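Local coordinates for phiAB6 tailspike (Unidentified phage, PDB 5JS4), which is the phage's trimeric beta-helical tailspike, which fragments the exopolysaccharide of Acinetobacter baumannii, at residues S583-T587 and K588-K592; F697-D700 and S701-L705. All coordinates share one frame; numbering follows the deposited sequence.

Contact 1: S583-T587 and K588-K592; sequences SDTYT and KLSRK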
ATOM      1  N   SER A 583      35.389 -11.497  -0.139  1.00  8.84           N
ATOM      2  CA  SER A 583      35.391 -10.035  -0.084  1.00  8.70           C
ATOM      3  C   SER A 583      36.332  -9.444  -1.120  1.00  8.31           C
ATOM      4  O   SER A 583      37.444  -9.937  -1.304  1.00  8.24           O
ATOM      5  CB  SER A 583      35.817  -9.561   1.307  1.00  9.53           C
ATOM      6  OG  SER A 583      34.840  -9.898   2.272  1.00 11.77           O
ATOM      7  N   ASP A 584      35.893  -8.377  -1.783  1.00  8.22           N
ATOM      8  CA  ASP A 584      36.758  -7.668  -2.713  1.00  8.13           C
ATOM      9  C   ASP A 584      37.439  -6.473  -2.036  1.00  8.51           C
ATOM     10  O   ASP A 584      37.228  -6.199  -0.844  1.00  9.11           O
ATOM     11  CB  ASP A 584      36.005  -7.303  -4.013  1.00  8.35           C
ATOM     12  CG  ASP A 584      35.214  -6.002  -3.934  1.00  8.45           C
ATOM     13  OD1 ASP A 584      34.967  -5.467  -2.833  1.00  9.18           O
ATOM     14  OD2 ASP A 584      34.833  -5.503  -5.022  1.00  8.99           O
ATOM     15  N   THR A 585      38.288  -5.805  -2.809  1.00  8.38           N
ATOM     16  CA  THR A 585      38.986  -4.599  -2.387  1.00  7.97           C
ATOM     17  C   THR A 585      38.948  -3.613  -3.549  1.00  7.77           C
ATOM     18  O   THR A 585      39.260  -3.968  -4.684  1.00  7.81           O
ATOM     19  CB  THR A 585      40.456  -4.894  -2.037  1.00  8.41           C
ATOM     20  OG1 THR A 585      40.520  -5.897  -1.015  1.00  9.77           O
ATOM     21  CG2 THR A 585      41.173  -3.636  -1.550  1.00  8.76           C
ATOM     22  N   TYR A 586      38.552  -2.379  -3.266  1.00  7.36           N
ATOM     23  CA  TYR A 586      38.598  -1.319  -4.260  1.00  7.46           C
ATOM     24  C   TYR A 586      38.847  -0.017  -3.511  1.00  7.62           C
ATOM     25  O   TYR A 586      37.921   0.656  -3.060  1.00  8.21           O
ATOM     26  CB  TYR A 586      37.296  -1.276  -5.064  1.00  7.45           C
ATOM     27  CG  TYR A 586      37.286  -0.399  -6.317  1.00  7.59           C
ATOM     28  CD1 TYR A 586      38.333   0.479  -6.639  1.00  7.50           C
ATOM     29  CD2 TYR A 586      36.192  -0.436  -7.169  1.00  7.73           C
ATOM     30  CE1 TYR A 586      38.278   1.269  -7.780  1.00  7.36           C
ATOM     31  CE2 TYR A 586      36.129   0.355  -8.302  1.00  7.87           C
ATOM     32  CZ  TYR A 586      37.169   1.204  -8.605  1.00  7.35           C
ATOM     33  OH  TYR A 586      37.087   1.980  -9.743  1.00  7.63           O
ATOM     34  N   THR A 587      40.127   0.295  -3.357  1.00  7.59           N
ATOM     35  CA  THR A 587      40.563   1.534  -2.738  1.00  7.78           C
ATOM     36  C   THR A 587      41.206   2.394  -3.812  1.00  8.48           C
ATOM     37  O   THR A 587      41.265   2.016  -4.982  1.00  8.86           O
ATOM     38  CB  THR A 587      41.594   1.272  -1.628  1.00  8.57           C
ATOM     39  OG1 THR A 587      42.833   0.857  -2.213  1.00  8.36           O
ATOM     40  CG2 THR A 587      41.097   0.213  -0.648  1.00  9.16           C
ATOM     41  N   LYS A 588      41.711   3.555  -3.421  1.00  8.79           N
ATOM     42  CA  LYS A 588      42.458   4.379  -4.358  1.00  9.11           C
ATOM     43  C   LYS A 588      43.722   3.699  -4.882  1.00  8.45           C
ATOM     44  O   LYS A 588      44.207   4.050  -5.956  1.00  8.40           O
ATOM     45  CB  LYS A 588      42.835   5.704  -3.714  1.00 10.11           C
ATOM     46  CG  LYS A 588      41.717   6.720  -3.723  1.00 11.39           C
ATOM     47  CD  LYS A 588      42.215   8.022  -3.138  1.00 12.97           C
ATOM     48  CE  LYS A 588      41.268   9.161  -3.428  1.00 14.16           C
ATOM     49  NZ  LYS A 588      41.744  10.350  -2.674  1.00 14.61           N
ATOM     50  N   LEU A 589      44.254   2.743  -4.121  1.00  8.27           N
ATOM     51  CA  LEU A 589      45.547   2.136  -4.426  1.00  8.64           C
ATOM     52  C   LEU A 589      45.515   0.642  -4.756  1.00  8.45           C
ATOM     53  O   LEU A 589      46.539   0.098  -5.152  1.00 10.27           O
ATOM     54  CB  LEU A 589      46.514   2.373  -3.262  1.00  9.32           C
ATOM     55  CG  LEU A 589      46.900   3.837  -3.046  1.00 10.60           C
ATOM     56  CD1 LEU A 589      47.667   3.973  -1.744  1.00 11.32           C
ATOM     57  CD2 LEU A 589      47.721   4.362  -4.213  1.00 11.78           C
ATOM     58  N   SER A 590      44.365  -0.010  -4.608  1.00  7.61           N
ATOM     59  CA  SER A 590      44.295  -1.468  -4.757  1.00  7.97           C
ATOM     60  C   SER A 590      42.950  -1.943  -5.287  1.00  7.50           C
ATOM     61  O   SER A 590      41.904  -1.536  -4.791  1.00  7.59           O
ATOM     62  CB  SER A 590      44.558  -2.133  -3.403  1.00  8.70           C
ATOM     63  OG  SER A 590      44.516  -3.548  -3.495  1.00 10.55           O
ATOM     64  N   ARG A 591      42.996  -2.832  -6.277  1.00  7.25           N
ATOM     65  CA  ARG A 591      41.809  -3.525  -6.760  1.00  7.25           C
ATOM     66  C   ARG A 591      42.078  -5.025  -6.733  1.00  7.10           C
ATOM     67  O   ARG A 591      42.967  -5.514  -7.436  1.00  7.12           O
ATOM     68  CB  ARG A 591      41.438  -3.079  -8.178  1.00  7.43           C
ATOM     69  CG  ARG A 591      40.094  -3.608  -8.666  1.00  7.91           C
ATOM     70  CD  ARG A 591      38.949  -2.891  -7.980  1.00  8.02           C
ATOM     71  NE  ARG A 591      37.609  -3.252  -8.441  1.00  8.27           N
ATOM     72  CZ  ARG A 591      36.758  -4.059  -7.810  1.00  8.09           C
ATOM     73  NH1 ARG A 591      37.096  -4.686  -6.687  1.00  8.30           N
ATOM     74  NH2 ARG A 591      35.548  -4.252  -8.318  1.00  9.10           N
ATOM     75  N   LYS A 592      41.325  -5.734  -5.892  1.00  7.06           N
ATOM     76  CA  LYS A 592      41.478  -7.176  -5.705  1.00  7.37           C
ATOM     77  C   LYS A 592      40.124  -7.837  -5.507  1.00  7.15           C
ATOM     78  O   LYS A 592      39.143  -7.175  -5.155  1.00  7.40           O
ATOM     79  CB  LYS A 592      42.329  -7.477  -4.465  1.00  8.33           C
ATOM     80  CG  LYS A 592      43.771  -7.007  -4.529  1.00  9.06           C
ATOM     81  CD  LYS A 592      44.450  -7.074  -3.166  1.00  9.37           C
ATOM     82  CE  LYS A 592      44.570  -8.495  -2.642  1.00  9.73           C
ATOM     83  NZ  LYS A 592      45.360  -8.534  -1.378  1.00 10.72           N
TER
HETATM   84  O   HOH W   1      33.668  -6.323  -7.488  1.00 14.79           O
HETATM   85  O   HOH W   2      43.502  -6.552   0.292  1.00 31.17           O
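R591 lies flat against Y586 across a tight antiparallel beta hairpin: R591 CD sits over the ring face, 3.8 Å from the Y586 ring centroid in a CH-pi contact, and the guanidinium runs on nearly parallel to the ring, the planes only 6° apart. A bend at chi2 (73°) turns the arginine across the hairpin, over Y586 and towards D584 and T585. R591 NH1 donates to D584 OD2 at 2.9 Å in a salt bridge, arriving from above a carboxylate set almost perpendicular to the guanidinium, and R591 NH1 also to T585 O at 3.0 Å. K592 N reaches that carbonyl from its opposite face, so two donors grip one oxygen. A water joins D584 OD2 to R591 NH2. At the turn, T587 N donates to S590 O (2.9 Å), while T587 OG1, held between its own backbone N and carbonyl carbon (chi1 71°), accepts from L589 N at 3.0 Å and weakly from S590 N, as in an ST turn. D584 OD1 accepts from K567 N, R569 of the second subunit also bridges D584, and Y586 OH is hydrogen-bonded to G594 O of the second subunit. In their antiparallel sheet, hairpin strands 579-586 and 591-597 are flanked by strands 566-573 and 602-615.

Contact 2: F697-D700 and S701-L705; sequences FWRD and SSNAL
A type I turn with a G1 bulge, N703 being the left-handed residue, reverses the chain from D700 just after strand 690-699, in the C-terminal part of the tailspike, and its contact is a surface one, knit by D700 with S702, N703 and A704. The turn itself is closed by N703 N donating to D700 O at 2.8 Å, and D700 N meets A704 O at 2.9 Å. The D700 side chain adds a second set of bonds to the turn. With CG tucked between its own N and carbonyl carbon (chi1 62°), it leans over the turn; D700 OD1 accepts from A704 N at 2.9 Å and from the S702 hydroxyl, and S702 N adds a weak bond. A negative carboxylate would probably strengthen the bonds from A704 N and S702 OG.

Beyond the turn, a single backbone bridge joins R699 and L705, and their side chains lie side by side. L705 CD2 lies over one face of the R699 guanidinium, 3.7 Å above its plane, and meets the F697 ring at its edge. Alongside R699, N703 OD1 touches R699 CD at 3.2 Å. A water accepts from R699 NE and bonds weakly to N703 O, while R699 NH1 donates to G668 O of the third subunit. W698 packs edge-to-face on F711. At D700 OD1 the two strong donors, A704 N and S702 OG, come from opposite faces of the carboxylate plane, S702 OG at 2.7 Å.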
ATOM      1  N   PHE A 697      65.942  -1.566 -15.189  1.00  7.88           N
ATOM      2  CA  PHE A 697      67.215  -1.576 -15.904  1.00  8.39           C
ATOM      3  C   PHE A 697      67.068  -2.517 -17.088  1.00  8.40           C
ATOM      4  O   PHE A 697      66.634  -3.652 -16.912  1.00  9.44           O
ATOM      5  CB  PHE A 697      68.343  -2.104 -15.011  1.00  8.84           C
ATOM      6  CG  PHE A 697      68.667  -1.228 -13.826  1.00  9.13           C
ATOM      7  CD1 PHE A 697      67.794  -1.136 -12.748  1.00  9.45           C
ATOM      8  CD2 PHE A 697      69.863  -0.523 -13.777  1.00  9.99           C
ATOM      9  CE1 PHE A 697      68.101  -0.339 -11.654  1.00 10.08           C
ATOM     10  CE2 PHE A 697      70.176   0.267 -12.683  1.00 10.96           C
ATOM     11  CZ  PHE A 697      69.290   0.361 -11.627  1.00 10.94           C
ATOM     12  N   TRP A 698      67.431  -2.049 -18.279  1.00  8.09           N
ATOM     13  CA  TRP A 698      67.346  -2.847 -19.501  1.00  7.51           C
ATOM     14  C   TRP A 698      68.723  -3.092 -20.096  1.00  7.40           C
ATOM     15  O   TRP A 698      69.509  -2.157 -20.249  1.00  8.40           O
ATOM     16  CB  TRP A 698      66.513  -2.122 -20.550  1.00  7.25           C
ATOM     17  CG  TRP A 698      65.047  -2.065 -20.287  1.00  7.12           C
ATOM     18  CD1 TRP A 698      64.328  -0.990 -19.854  1.00  7.34           C
ATOM     19  CD2 TRP A 698      64.106  -3.125 -20.476  1.00  7.02           C
ATOM     20  NE1 TRP A 698      62.998  -1.312 -19.760  1.00  7.69           N
ATOM     21  CE2 TRP A 698      62.835  -2.623 -20.130  1.00  7.14           C
ATOM     22  CE3 TRP A 698      64.212  -4.454 -20.906  1.00  7.12           C
ATOM     23  CZ2 TRP A 698      61.679  -3.398 -20.204  1.00  7.48           C
ATOM     24  CZ3 TRP A 698      63.063  -5.225 -20.975  1.00  7.46           C
ATOM     25  CH2 TRP A 698      61.816  -4.699 -20.627  1.00  7.44           C
ATOM     26  N   ARG A 699      68.999  -4.338 -20.472  1.00  7.39           N
ATOM     27  CA  ARG A 699      70.286  -4.703 -21.059  1.00  8.61           C
ATOM     28  C   ARG A 699      70.128  -5.603 -22.283  1.00  9.74           C
ATOM     29  O   ARG A 699      69.174  -6.380 -22.378  1.00 10.22           O
ATOM     30  CB  ARG A 699      71.174  -5.386 -20.017  1.00  8.62           C
ATOM     31  CG  ARG A 699      71.532  -4.481 -18.848  1.00  8.80           C
ATOM     32  CD  ARG A 699      72.385  -5.188 -17.811  1.00  9.31           C
ATOM     33  NE  ARG A 699      72.619  -4.331 -16.645  1.00  9.58           N
ATOM     34  CZ  ARG A 699      71.768  -4.169 -15.633  1.00  9.92           C
ATOM     35  NH1 ARG A 699      70.601  -4.804 -15.604  1.00  9.99           N
ATOM     36  NH2 ARG A 699      72.092  -3.359 -14.626  1.00 10.44           N
ATOM     37  N   ASP A 700      71.076  -5.492 -23.212  1.00 11.40           N
ATOM     38  CA  ASP A 700      71.100  -6.348 -24.406  1.00 13.71           C
ATOM     39  C   ASP A 700      71.754  -7.701 -24.101  1.00 14.94           C
ATOM     40  O   ASP A 700      72.127  -7.971 -22.958  1.00 14.49           O
ATOM     41  CB  ASP A 700      71.788  -5.635 -25.588  1.00 15.72           C
ATOM     42  CG  ASP A 700      73.253  -5.300 -25.327  1.00 17.51           C
ATOM     43  OD1 ASP A 700      73.903  -5.962 -24.496  1.00 17.83           O
ATOM     44  OD2 ASP A 700      73.761  -4.362 -25.978  1.00 21.83           O
ATOM     45  N   SER A 701      71.892  -8.546 -25.123  1.00 17.40           N
ATOM     46  CA  SER A 701      72.430  -9.899 -24.947  1.00 19.29           C
ATOM     47  C   SER A 701      73.899  -9.930 -24.507  1.00 20.27           C
ATOM     48  O   SER A 701      74.368 -10.947 -23.993  1.00 23.55           O
ATOM     49  CB  SER A 701      72.256 -10.712 -26.233  1.00 20.36           C
ATOM     50  OG  SER A 701      72.904 -10.084 -27.323  1.00 22.28           O
ATOM     51  N   SER A 702      74.615  -8.824 -24.706  1.00 19.94           N
ATOM     52  CA  SER A 702      75.987  -8.683 -24.212  1.00 20.52           C
ATOM     53  C   SER A 702      76.037  -8.043 -22.818  1.00 18.41           C
ATOM     54  O   SER A 702      77.113  -7.714 -22.321  1.00 19.16           O
ATOM     55  CB  SER A 702      76.826  -7.865 -25.200  1.00 24.26           C
ATOM     56  OG  SER A 702      76.369  -6.526 -25.287  1.00 29.41           O
ATOM     57  N   ASN A 703      74.863  -7.879 -22.203  1.00 16.87           N
ATOM     58  CA  ASN A 703      74.714  -7.337 -20.848  1.00 15.65           C
ATOM     59  C   ASN A 703      75.050  -5.845 -20.750  1.00 14.67           C
ATOM     60  O   ASN A 703      75.391  -5.351 -19.677  1.00 15.55           O
ATOM     61  CB  ASN A 703      75.531  -8.156 -19.830  1.00 16.89           C
ATOM     62  CG  ASN A 703      74.966  -8.078 -18.417  1.00 16.98           C
ATOM     63  OD1 ASN A 703      73.750  -8.102 -18.215  1.00 18.11           O
ATOM     64  ND2 ASN A 703      75.850  -7.996 -17.428  1.00 18.68           N
ATOM     65  N   ALA A 704      74.931  -5.134 -21.871  1.00 13.81           N
ATOM     66  CA  ALA A 704      75.132  -3.684 -21.897  1.00 12.93           C
ATOM     67  C   ALA A 704      73.795  -2.963 -21.772  1.00 11.40           C
ATOM     68  O   ALA A 704      72.799  -3.382 -22.360  1.00 10.85           O
ATOM     69  CB  ALA A 704      75.828  -3.266 -23.179  1.00 13.77           C
ATOM     70  N   LEU A 705      73.785  -1.869 -21.018  1.00 10.51           N
ATOM     71  CA  LEU A 705      72.576  -1.070 -20.841  1.00  9.68           C
ATOM     72  C   LEU A 705      72.079  -0.538 -22.187  1.00  9.95           C
ATOM     73  O   LEU A 705      72.870  -0.050 -22.997  1.00 10.99           O
ATOM     74  CB  LEU A 705      72.833   0.074 -19.858  1.00  9.99           C
ATOM     75  CG  LEU A 705      72.996  -0.405 -18.409  1.00 10.76           C
ATOM     76  CD1 LEU A 705      73.718   0.633 -17.563  1.00 11.64           C
ATOM     77  CD2 LEU A 705      71.647  -0.751 -17.797  1.00 10.98           C
TER
HETATM   78  O   HOH W   3      75.268  -3.375 -16.925  1.00 33.40           O

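From the N terminus, the chain runs through the parallel beta-helix coils before reaching contact 1, where the short turn between strands 579-586 and 591-597 closes a hairpin within a six-stranded antiparallel sheet. Later, contact 2 closes the turn that opens the loop after strand 690-699, a strand of the other antiparallel sheet. The two loops are in series, neither nested nor crossing, with centres about 36 Å apart and nearest atoms about 22 Å apart. Strand 708-715 nevertheless links their surroundings: it follows contact 2 and returns to pair with strand 602-615 in the sheet that holds contact 1. Both turns also meet neighbouring subunits of the trimer.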